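Beta-N-acetylhexosaminidase (Thermotoga neapolitana, PDB 5BZA) probably hydrolyses terminal non-reducing N-acetyl-D-hexosamine residues from N-acetyl-beta-D-hexosaminides, as a metal-binding member of glycoside hydrolase family 3. Local coordinates at residues G93-C96 with E97-G100; E185-R188 with E189-P193; F278-L281 with P282-E286; T447-K451 with P452-Y456. All coordinates share one frame; numbering follows the deposited sequence.

How the contacts relate
Along the chain the four contacts follow in series, three in the N-terminal glycoside hydrolase family 3 region and the last in the C-terminal domain. Contact 1 lies within helix 89-106, contact 2 at the break between helices 183-188 and 192-198, and contact 3 where strand 273-275, one of the eight parallel strands of the (beta/alpha)8 (TIM) barrel, leads into helix 281-293. The centres of contacts 1 to 3 lie about 25 to 35 Å from one another. Contact 4 starts helix 452-463 after strand 443-446 of the second, mixed sheet, its centre about 52 Å from that of contact 2. Contacts 1 and 4 both touch the second subunit, so the dimer interface draws on both domains, while contacts 2 and 4 hold metal-binding residues.

Contact 1: G93-C96 with E97-G100; sequences GRYC and EMAG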
loop_
_atom_site.group_PDB
_atom_site.type_symbol
_atom_site.label_atom_id
_atom_site.label_comp_id
_atom_site.label_asym_id
_atom_site.label_seq_id
_atom_site.Cartn_x
_atom_site.Cartn_y
_atom_site.Cartn_z
ATOM N N GLY B 93 -11.133 15.077 -5.943
ATOM C CA GLY B 93 -9.989 15.800 -5.409
ATOM C C GLY B 93 -9.441 15.120 -4.140
ATOM O O GLY B 93 -8.225 14.988 -3.989
ATOM N N ARG B 94 -10.329 14.690 -3.240
ATOM C CA ARG B 94 -9.893 14.024 -1.990
ATOM C C ARG B 94 -9.171 12.689 -2.298
ATOM O O ARG B 94 -8.108 12.380 -1.717
ATOM C CB ARG B 94 -11.097 13.811 -1.057
ATOM C CG ARG B 94 -11.755 15.113 -0.547
ATOM C CD ARG B 94 -12.802 14.883 0.578
ATOM N NE ARG B 94 -13.363 16.173 1.038
ATOM C CZ ARG B 94 -14.646 16.409 1.368
ATOM N NH1 ARG B 94 -15.576 15.460 1.272
ATOM N NH2 ARG B 94 -15.013 17.634 1.760
ATOM N N TYR B 95 -9.707 11.918 -3.239
ATOM C CA TYR B 95 -9.039 10.687 -3.596
ATOM C C TYR B 95 -7.641 11.001 -4.174
ATOM O O TYR B 95 -6.661 10.329 -3.881
ATOM C CB TYR B 95 -9.844 9.903 -4.625
ATOM C CG TYR B 95 -8.983 8.888 -5.338
ATOM C CD1 TYR B 95 -8.547 7.739 -4.683
ATOM C CD2 TYR B 95 -8.531 9.121 -6.641
ATOM C CE1 TYR B 95 -7.723 6.809 -5.322
ATOM C CE2 TYR B 95 -7.705 8.222 -7.272
ATOM C CZ TYR B 95 -7.300 7.058 -6.610
ATOM O OH TYR B 95 -6.490 6.150 -7.267
ATOM N N CYS B 96 -7.561 11.983 -5.060
ATOM C CA CYS B 96 -6.284 12.237 -5.712
ATOM C C CYS B 96 -5.299 12.856 -4.708
ATOM O O CYS B 96 -4.081 12.712 -4.816
ATOM C CB CYS B 96 -6.470 13.132 -6.950
ATOM S SG CYS B 96 -7.322 12.284 -8.308
ATOM N N GLU B 97 -5.811 13.563 -3.728
ATOM C CA GLU B 97 -4.889 14.043 -2.707
ATOM C C GLU B 97 -4.315 12.893 -1.858
ATOM O O GLU B 97 -3.132 12.912 -1.501
ATOM C CB GLU B 97 -5.525 15.056 -1.780
ATOM C CG GLU B 97 -4.463 15.683 -0.879
ATOM C CD GLU B 97 -5.033 16.637 0.137
ATOM O OE1 GLU B 97 -6.287 16.776 0.216
ATOM O OE2 GLU B 97 -4.207 17.262 0.842
ATOM N N MET B 98 -5.189 11.966 -1.482
ATOM C CA MET B 98 -4.827 10.775 -0.727
ATOM C C MET B 98 -3.755 10.004 -1.506
ATOM O O MET B 98 -2.667 9.677 -0.978
ATOM C CB MET B 98 -6.075 9.918 -0.512
ATOM C CG MET B 98 -5.884 8.654 0.330
ATOM S SD MET B 98 -7.008 7.294 -0.102
ATOM C CE MET B 98 -6.222 6.753 -1.606
ATOM N N ALA B 99 -4.080 9.735 -2.775
ATOM C CA ALA B 99 -3.236 8.952 -3.657
ATOM C C ALA B 99 -1.905 9.647 -3.855
ATOM O O ALA B 99 -0.832 9.026 -3.779
ATOM C CB ALA B 99 -3.946 8.709 -4.987
ATOM N N GLY B 100 -1.962 10.948 -4.085
ATOM C CA GLY B 100 -0.762 11.701 -4.301
ATOM C C GLY B 100 0.114 11.730 -3.045
ATOM O O GLY B 100 1.336 11.708 -3.119
#
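Four backbone hydrogen bonds in succession tie residues 93-96 to residues 97-100, each amide N-H reaching the carbonyl four residues earlier. Glu-97 N meets Gly-93 O at 2.8 Å and Met-98 N meets Arg-94 O at 3.0 Å. Ala-99 N reaches Tyr-95 O at 2.9 Å, a nearly straight bond with an N-H...O angle of 166°. The last joins Gly-100 N to Cys-96 O, also at 2.9 Å. Glu-97 sends its extended side chain off the helix, where OE2 forms a salt bridge with Arg-319 of the second subunit.

The packing between the two segments centres on the Tyr-95 ring. With CG anti to the backbone N (chi1 161°), the ring leans along the helix toward its later turn, and Ala-99 CB lies over one face, offset toward the rim and 4.1 Å from Tyr-95 CZ. Met-98 bends at its last torsion (chi3 76°), which brings its terminal methyl CE within 4.0 Å of Tyr-95 CD1; the two side chains cross obliquely. Phe-78 stacks on the same tyrosine ring, and Cys-96 packs against Ala-146 and Tyr-150 of helix 136-153. Leu-324 of the second subunit touches both Arg-94 and Tyr-95. The arrangement is that of a regular alpha-helix with i to i+4 bonding, here helix 89-106 of the family 3 N-terminal domain, built into the dimer interface.

Contact 2: E185-R188 with E189-P193; sequences ELWR and EDLLP
Where helix 183-188 ends, Leu-186 O takes a hydrogen bond from Leu-191 N at 2.7 Å, five residues on, and a type I beta turn from Glu-189 to Leu-192 carries the chain onward. Glu-189 N makes weak bonds to Glu-185 O and Leu-186 O. Its carboxylate forms a salt bridge with the preceding residue: Arg-188 NH2 meets Glu-189 OE2 at 2.8 Å, on the anti side of the oxygen. The two side chains run side by side in the same direction, their flat ends turned 68° apart; a bend at chi3 (-68°) in Arg-188 brings NH2 to the carboxylate. Its NE pairs with Glu-184. Glu-185 OE2 comes within 3.3 Å of Glu-189 OE1; the two carboxylates converge as in a metal site, their negative charge probably offset by Lys-167, which forms a salt bridge with Glu-189 OE1. Both glutamates bind zinc in a structure of this protein, and here a cadmium ion lies about 3 Å from the nearest atom of the Glu-189 side chain. On the apolar side, Leu-191 CD1 approaches Trp-187 CE3 at 3.9 Å, the side chains crossing at about a right angle. Glu-189 and Leu-192 rest on Pro-136 at the start of helix 136-153, Pro-193 packs on Val-139 of that helix, and helix 192-198 then leads toward strand 205-208.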
loop_
_atom_site.group_PDB
_atom_site.type_symbol
_atom_site.label_atom_id
_atom_site.label_comp_id
_atom_site.label_asym_id
_atom_site.label_seq_id
_atom_site.Cartn_x
_atom_site.Cartn_y
_atom_site.Cartn_z
ATOM N N GLU B 185 -15.690 21.158 -32.936
ATOM C CA GLU B 185 -16.189 20.181 -31.969
ATOM C C GLU B 185 -15.169 19.753 -30.880
ATOM O O GLU B 185 -15.541 19.614 -29.711
ATOM C CB GLU B 185 -16.674 18.944 -32.687
ATOM C CG GLU B 185 -17.384 18.004 -31.757
ATOM C CD GLU B 185 -17.618 16.666 -32.382
ATOM O OE1 GLU B 185 -17.381 16.538 -33.598
ATOM O OE2 GLU B 185 -18.020 15.730 -31.676
ATOM N N LEU B 186 -13.915 19.517 -31.273
ATOM C CA LEU B 186 -12.857 19.216 -30.318
ATOM C C LEU B 186 -12.727 20.361 -29.340
ATOM O O LEU B 186 -12.584 20.153 -28.117
ATOM C CB LEU B 186 -11.515 18.986 -31.013
ATOM C CG LEU B 186 -11.396 17.719 -31.847
ATOM C CD1 LEU B 186 -10.029 17.653 -32.595
ATOM C CD2 LEU B 186 -11.581 16.517 -30.949
ATOM N N TRP B 187 -12.752 21.582 -29.881
ATOM C CA TRP B 187 -12.640 22.769 -29.046
ATOM C C TRP B 187 -13.777 22.837 -28.033
ATOM O O TRP B 187 -13.555 23.159 -26.867
ATOM C CB TRP B 187 -12.653 24.033 -29.861
ATOM C CG TRP B 187 -12.442 25.280 -29.006
ATOM C CD1 TRP B 187 -13.404 26.128 -28.524
ATOM C CD2 TRP B 187 -11.184 25.791 -28.539
ATOM N NE1 TRP B 187 -12.812 27.135 -27.776
ATOM C CE2 TRP B 187 -11.455 26.962 -27.795
ATOM C CE3 TRP B 187 -9.847 25.373 -28.686
ATOM C CZ2 TRP B 187 -10.446 27.727 -27.210
ATOM C CZ3 TRP B 187 -8.829 26.142 -28.094
ATOM C CH2 TRP B 187 -9.140 27.299 -27.364
ATOM N N ARG B 188 -14.990 22.551 -28.491
ATOM C CA ARG B 188 -16.160 22.631 -27.610
ATOM C C ARG B 188 -16.247 21.536 -26.547
ATOM O O ARG B 188 -16.835 21.743 -25.484
ATOM C CB ARG B 188 -17.443 22.567 -28.430
ATOM C CG ARG B 188 -17.826 23.833 -29.159
ATOM C CD ARG B 188 -19.323 23.739 -29.547
ATOM N NE ARG B 188 -19.594 22.706 -30.568
ATOM C CZ ARG B 188 -19.984 21.450 -30.315
ATOM N NH1 ARG B 188 -20.200 20.606 -31.326
ATOM N NH2 ARG B 188 -20.162 21.036 -29.061
ATOM N N GLU B 189 -15.688 20.367 -26.853
ATOM C CA GLU B 189 -15.931 19.185 -26.044
ATOM C C GLU B 189 -14.663 18.619 -25.490
ATOM O O GLU B 189 -14.341 18.873 -24.323
ATOM C CB GLU B 189 -16.648 18.144 -26.859
ATOM C CG GLU B 189 -17.878 18.744 -27.432
ATOM C CD GLU B 189 -18.626 17.792 -28.280
ATOM O OE1 GLU B 189 -18.157 16.637 -28.477
ATOM O OE2 GLU B 189 -19.656 18.244 -28.809
ATOM N N ASP B 190 -13.962 17.864 -26.341
ATOM C CA ASP B 190 -12.825 17.079 -25.921
ATOM C C ASP B 190 -11.791 17.964 -25.257
ATOM O O ASP B 190 -11.106 17.521 -24.294
ATOM C CB ASP B 190 -12.206 16.306 -27.078
ATOM C CG ASP B 190 -13.219 15.419 -27.802
ATOM O OD1 ASP B 190 -14.128 15.974 -28.492
ATOM O OD2 ASP B 190 -13.111 14.158 -27.712
ATOM N N LEU B 191 -11.674 19.202 -25.751
ATOM C CA LEU B 191 -10.649 20.103 -25.223
ATOM C C LEU B 191 -11.063 20.892 -23.988
ATOM O O LEU B 191 -10.197 21.467 -23.343
ATOM C CB LEU B 191 -10.187 21.085 -26.311
ATOM C CG LEU B 191 -9.146 20.556 -27.312
ATOM C CD1 LEU B 191 -8.962 21.535 -28.501
ATOM C CD2 LEU B 191 -7.823 20.259 -26.598
ATOM N N LEU B 192 -12.363 20.915 -23.678
ATOM C CA LEU B 192 -12.885 21.737 -22.584
ATOM C C LEU B 192 -12.209 21.402 -21.214
ATOM O O LEU B 192 -11.803 22.322 -20.474
ATOM C CB LEU B 192 -14.413 21.574 -22.477
ATOM C CG LEU B 192 -15.078 22.358 -21.340
ATOM C CD1 LEU B 192 -15.019 23.868 -21.594
ATOM C CD2 LEU B 192 -16.509 21.902 -21.015
ATOM N N PRO B 193 -12.062 20.099 -20.886
ATOM C CA PRO B 193 -11.409 19.800 -19.607
ATOM C C PRO B 193 -9.922 20.190 -19.619
ATOM O O PRO B 193 -9.403 20.674 -18.583
ATOM C CB PRO B 193 -11.603 18.275 -19.455
ATOM C CG PRO B 193 -11.981 17.780 -20.779
ATOM C CD PRO B 193 -12.619 18.880 -21.514
#

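Contact 3: F278-L281 with P282-E286; sequences FRDL and PVYYE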
loop_
_atom_site.group_PDB
_atom_site.type_symbol
_atom_site.label_atom_id
_atom_site.label_comp_id
_atom_site.label_asym_id
_atom_site.label_seq_id
_atom_site.Cartn_x
_atom_site.Cartn_y
_atom_site.Cartn_z
ATOM N N PHE B 278 13.267 1.071 -21.449
ATOM C CA PHE B 278 14.538 1.786 -21.278
ATOM C C PHE B 278 15.589 1.257 -22.233
ATOM O O PHE B 278 16.504 1.970 -22.626
ATOM C CB PHE B 278 15.042 1.664 -19.825
ATOM C CG PHE B 278 15.470 0.262 -19.438
ATOM C CD1 PHE B 278 14.523 -0.668 -18.984
ATOM C CD2 PHE B 278 16.814 -0.134 -19.536
ATOM C CE1 PHE B 278 14.906 -1.971 -18.621
ATOM C CE2 PHE B 278 17.203 -1.424 -19.170
ATOM C CZ PHE B 278 16.248 -2.349 -18.725
ATOM N N ARG B 279 15.443 -0.001 -22.607
ATOM C CA ARG B 279 16.355 -0.591 -23.556
ATOM C C ARG B 279 16.271 0.107 -24.930
ATOM O O ARG B 279 17.211 0.020 -25.701
ATOM C CB ARG B 279 16.121 -2.102 -23.676
ATOM C CG ARG B 279 16.377 -2.877 -22.363
ATOM C CD ARG B 279 16.052 -4.369 -22.489
ATOM N NE ARG B 279 16.491 -5.125 -21.306
ATOM C CZ ARG B 279 15.686 -5.600 -20.350
ATOM N NH1 ARG B 279 14.355 -5.488 -20.482
ATOM N NH2 ARG B 279 16.217 -6.249 -19.292
ATOM N N ASP B 280 15.171 0.798 -25.244
ATOM C CA ASP B 280 15.116 1.576 -26.498
ATOM C C ASP B 280 15.833 2.912 -26.418
ATOM O O ASP B 280 15.927 3.610 -27.426
ATOM C CB ASP B 280 13.675 1.859 -26.917
ATOM C CG ASP B 280 12.965 0.631 -27.328
ATOM O OD1 ASP B 280 13.598 -0.239 -27.964
ATOM O OD2 ASP B 280 11.787 0.503 -26.977
ATOM N N LEU B 281 16.289 3.297 -25.230
ATOM C CA LEU B 281 16.826 4.648 -25.096
ATOM C C LEU B 281 18.010 4.931 -26.043
ATOM O O LEU B 281 18.032 5.976 -26.674
ATOM C CB LEU B 281 17.226 4.927 -23.652
ATOM C CG LEU B 281 17.801 6.322 -23.394
ATOM C CD1 LEU B 281 16.868 7.390 -23.934
ATOM C CD2 LEU B 281 18.019 6.529 -21.904
ATOM N N PRO B 282 18.980 4.001 -26.166
ATOM C CA PRO B 282 20.082 4.350 -27.076
ATOM C C PRO B 282 19.642 4.651 -28.541
ATOM O O PRO B 282 20.038 5.700 -29.066
ATOM C CB PRO B 282 20.991 3.119 -27.005
ATOM C CG PRO B 282 20.736 2.550 -25.656
ATOM C CD PRO B 282 19.257 2.752 -25.428
ATOM N N VAL B 283 18.864 3.784 -29.182
ATOM C CA VAL B 283 18.414 4.080 -30.554
ATOM C C VAL B 283 17.813 5.478 -30.650
ATOM O O VAL B 283 18.381 6.366 -31.305
ATOM C CB VAL B 283 17.406 3.073 -31.074
ATOM C CG1 VAL B 283 16.989 3.479 -32.441
ATOM C CG2 VAL B 283 18.061 1.710 -31.123
ATOM N N TYR B 284 16.701 5.691 -29.953
ATOM C CA TYR B 284 16.079 7.002 -29.947
ATOM C C TYR B 284 17.073 8.089 -29.617
ATOM O O TYR B 284 17.123 9.117 -30.304
ATOM C CB TYR B 284 14.925 7.021 -28.975
ATOM C CG TYR B 284 13.747 6.272 -29.492
ATOM C CD1 TYR B 284 13.720 4.892 -29.439
ATOM C CD2 TYR B 284 12.659 6.941 -30.054
ATOM C CE1 TYR B 284 12.640 4.176 -29.905
ATOM C CE2 TYR B 284 11.564 6.239 -30.514
ATOM C CZ TYR B 284 11.566 4.850 -30.444
ATOM O OH TYR B 284 10.497 4.117 -30.914
ATOM N N TYR B 285 17.903 7.843 -28.607
ATOM C CA TYR B 285 18.844 8.861 -28.150
ATOM C C TYR B 285 19.762 9.235 -29.317
ATOM O O TYR B 285 19.983 10.426 -29.620
ATOM C CB TYR B 285 19.678 8.362 -26.945
ATOM C CG TYR B 285 20.546 9.423 -26.315
ATOM C CD1 TYR B 285 20.046 10.214 -25.289
ATOM C CD2 TYR B 285 21.852 9.644 -26.743
ATOM C CE1 TYR B 285 20.818 11.197 -24.703
ATOM C CE2 TYR B 285 22.638 10.638 -26.165
ATOM C CZ TYR B 285 22.114 11.397 -25.135
ATOM O OH TYR B 285 22.855 12.376 -24.534
ATOM N N GLU B 286 20.316 8.212 -29.966
ATOM C CA GLU B 286 21.320 8.491 -30.988
ATOM C C GLU B 286 20.579 9.190 -32.117
ATOM O O GLU B 286 21.087 10.151 -32.727
ATOM C CB GLU B 286 22.041 7.221 -31.486
ATOM C CG GLU B 286 23.056 6.596 -30.465
ATOM C CD GLU B 286 24.168 7.561 -29.965
ATOM O OE1 GLU B 286 24.822 8.251 -30.793
ATOM O OE2 GLU B 286 24.412 7.592 -28.726
HETATM O O HOH W 1 17.745 0.957 -28.146
#
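This is a local contact at the first turn of helix 281-293, formed as Asp-280 and Leu-281 meet Tyr-284 and Tyr-285 just after strand 273-275, the eighth strand of the TIM barrel. Leu-281 O receives Tyr-285 N at 2.7 Å, the i to i+4 bond of the first turn. A weaker bond joins Tyr-284 N to Asp-280 O at 3.4 Å. The same carbonyl oxygen lies near the plane of the Tyr-284 ring, at its edge, 3.3 Å from CD1. Tyr-284 has CG anti to its carbonyl carbon (chi1 -74°), which turns the ring back along the helix, so that its CE1 lies 3.9 Å from Asp-280 CB. Leu-281 CD1 touches Tyr-285 CB loosely at 4.2 Å. A water bridges the start of the turn, donating to Arg-279 O at 2.7 Å and accepting from Val-283 N. The Arg-279 guanidinium has Phe-278 CZ over the centre of one face, and its NE forms a salt bridge with Glu-19. Leu-281 packs between strand 9-13, through Phe-9 and Cys-11, and helix 18-27, through Val-23 and Tyr-27. Tyr-27 also meets Tyr-285 edge-to-face, and Tyr-284 packs against Val-258 and Val-262 of helix 258-268.

Contact 4: T447-K451 with P452-Y456; sequences THSTK and PISVY. With CD (cadmium ion), chain M.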
loop_
_atom_site.group_PDB
_atom_site.type_symbol
_atom_site.label_atom_id
_atom_site.label_comp_id
_atom_site.label_asym_id
_atom_site.label_seq_id
_atom_site.Cartn_x
_atom_site.Cartn_y
_atom_site.Cartn_z
ATOM N N THR B 447 21.688 -11.744 8.058
ATOM C CA THR B 447 20.844 -10.733 7.405
ATOM C C THR B 447 20.066 -9.851 8.364
ATOM O O THR B 447 19.705 -8.736 8.014
ATOM C CB THR B 447 19.832 -11.363 6.426
ATOM O OG1 THR B 447 18.945 -12.258 7.126
ATOM C CG2 THR B 447 20.556 -12.075 5.317
ATOM N N HIS B 448 19.780 -10.395 9.546
ATOM C CA HIS B 448 18.944 -9.789 10.581
ATOM C C HIS B 448 17.476 -9.667 10.176
ATOM O O HIS B 448 16.694 -8.996 10.863
ATOM C CB HIS B 448 19.479 -8.416 11.011
ATOM C CG HIS B 448 20.866 -8.459 11.574
ATOM N ND1 HIS B 448 21.977 -8.085 10.849
ATOM C CD2 HIS B 448 21.325 -8.883 12.780
ATOM C CE1 HIS B 448 23.060 -8.234 11.597
ATOM N NE2 HIS B 448 22.691 -8.730 12.761
ATOM N N SER B 449 17.090 -10.382 9.114
ATOM C CA SER B 449 15.724 -10.308 8.614
ATOM C C SER B 449 15.381 -11.426 7.618
ATOM O O SER B 449 16.227 -11.870 6.858
ATOM C CB SER B 449 15.484 -8.950 7.936
ATOM O OG SER B 449 14.156 -8.901 7.453
ATOM N N THR B 450 14.126 -11.858 7.622
ATOM C CA THR B 450 13.659 -12.818 6.642
ATOM C C THR B 450 13.160 -12.112 5.352
ATOM O O THR B 450 12.730 -12.769 4.413
ATOM C CB THR B 450 12.540 -13.681 7.233
ATOM O OG1 THR B 450 11.508 -12.817 7.736
ATOM C CG2 THR B 450 13.073 -14.556 8.406
ATOM N N LYS B 451 13.183 -10.783 5.324
ATOM C CA LYS B 451 12.579 -10.044 4.206
ATOM C C LYS B 451 13.293 -10.185 2.868
ATOM O O LYS B 451 14.542 -10.216 2.801
ATOM C CB LYS B 451 12.480 -8.545 4.503
ATOM C CG LYS B 451 11.545 -8.198 5.584
ATOM C CD LYS B 451 10.234 -8.935 5.454
ATOM C CE LYS B 451 9.286 -8.378 6.454
ATOM N NZ LYS B 451 8.074 -9.196 6.663
ATOM N N PRO B 452 12.490 -10.258 1.785
ATOM C CA PRO B 452 13.020 -10.331 0.419
ATOM C C PRO B 452 14.080 -9.292 0.164
ATOM O O PRO B 452 15.141 -9.649 -0.347
ATOM C CB PRO B 452 11.780 -10.083 -0.461
ATOM C CG PRO B 452 10.656 -10.678 0.318
ATOM C CD PRO B 452 11.026 -10.453 1.824
ATOM N N ILE B 453 13.856 -8.045 0.558
ATOM C CA ILE B 453 14.858 -7.049 0.264
ATOM C C ILE B 453 16.183 -7.402 0.950
ATOM O O ILE B 453 17.248 -7.167 0.373
ATOM C CB ILE B 453 14.415 -5.608 0.669
ATOM C CG1 ILE B 453 15.509 -4.600 0.293
ATOM C CG2 ILE B 453 14.127 -5.495 2.173
ATOM C CD1 ILE B 453 15.882 -4.601 -1.186
ATOM N N SER B 454 16.113 -8.009 2.146
ATOM C CA SER B 454 17.321 -8.402 2.906
ATOM C C SER B 454 18.101 -9.574 2.287
ATOM O O SER B 454 19.332 -9.582 2.233
ATOM C CB SER B 454 16.941 -8.768 4.346
ATOM O OG SER B 454 16.735 -7.613 5.107
ATOM N N VAL B 455 17.355 -10.595 1.892
ATOM C CA VAL B 455 17.914 -11.713 1.157
ATOM C C VAL B 455 18.580 -11.232 -0.150
ATOM O O VAL B 455 19.738 -11.547 -0.433
ATOM C CB VAL B 455 16.808 -12.721 0.883
ATOM C CG1 VAL B 455 17.314 -13.886 0.048
ATOM C CG2 VAL B 455 16.233 -13.179 2.200
ATOM N N TYR B 456 17.850 -10.393 -0.892
ATOM C CA TYR B 456 18.336 -9.754 -2.127
ATOM C C TYR B 456 19.659 -9.061 -1.830
ATOM O O TYR B 456 20.680 -9.279 -2.515
ATOM C CB TYR B 456 17.267 -8.762 -2.622
ATOM C CG TYR B 456 17.608 -7.846 -3.774
ATOM C CD1 TYR B 456 18.375 -6.696 -3.582
ATOM C CD2 TYR B 456 17.096 -8.094 -5.045
ATOM C CE1 TYR B 456 18.658 -5.832 -4.643
ATOM C CE2 TYR B 456 17.358 -7.234 -6.116
ATOM C CZ TYR B 456 18.130 -6.099 -5.907
ATOM O OH TYR B 456 18.383 -5.257 -6.959
HETATM CD CD CD M . 24.357 -9.185 14.859
HETATM O O HOH W 2 19.084 -6.787 6.002
#
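A water joins the loop to the helix that follows it: it donates to Thr-447 O at 2.9 Å and accepts from Ser-454 OG at 2.6 Å. The serine hydroxyl is placed by its first torsion (chi1 -78°), anti to its own carbonyl carbon, and there it also sits 3.4 Å from Ser-449 CB. The loop is further held by its own side chains. Thr-447 OG1 donates to Ser-449 O at 2.8 Å, and Ser-449 OG accepts from Lys-451 N at 3.0 Å in an almost straight bond (165°), which closes an ST turn. Ser-449 OG is gripped a second time, through a hydrogen bond with Pro-79 O of the second subunit.

Lys-451 stands at the N-cap position. Its carbonyl oxygen takes a straight bond from Val-455 N at 3.0 Å and a weak one from Ser-454 N. The Lys-451 side chain bends at chi2 past the Pro-452 ring, and its NZ goes on to a hydrogen bond with Gly-67 O of the second subunit. At the other end of the loop, His-448 NE2 binds a cadmium ion at 2.7 Å, in the imidazole plane, while ND1 is hydrogen-bonded to Ala-332 O. His-448 shares a zinc site with Lys-86 and Glu-334 in a structure of this protein, and here Lys-86 of the second subunit packs on it. The whole is a strand-to-helix connection of the C-terminal domain, an ST turn running into a helix N-terminus, set at the dimer interface and carrying a metal-binding histidine.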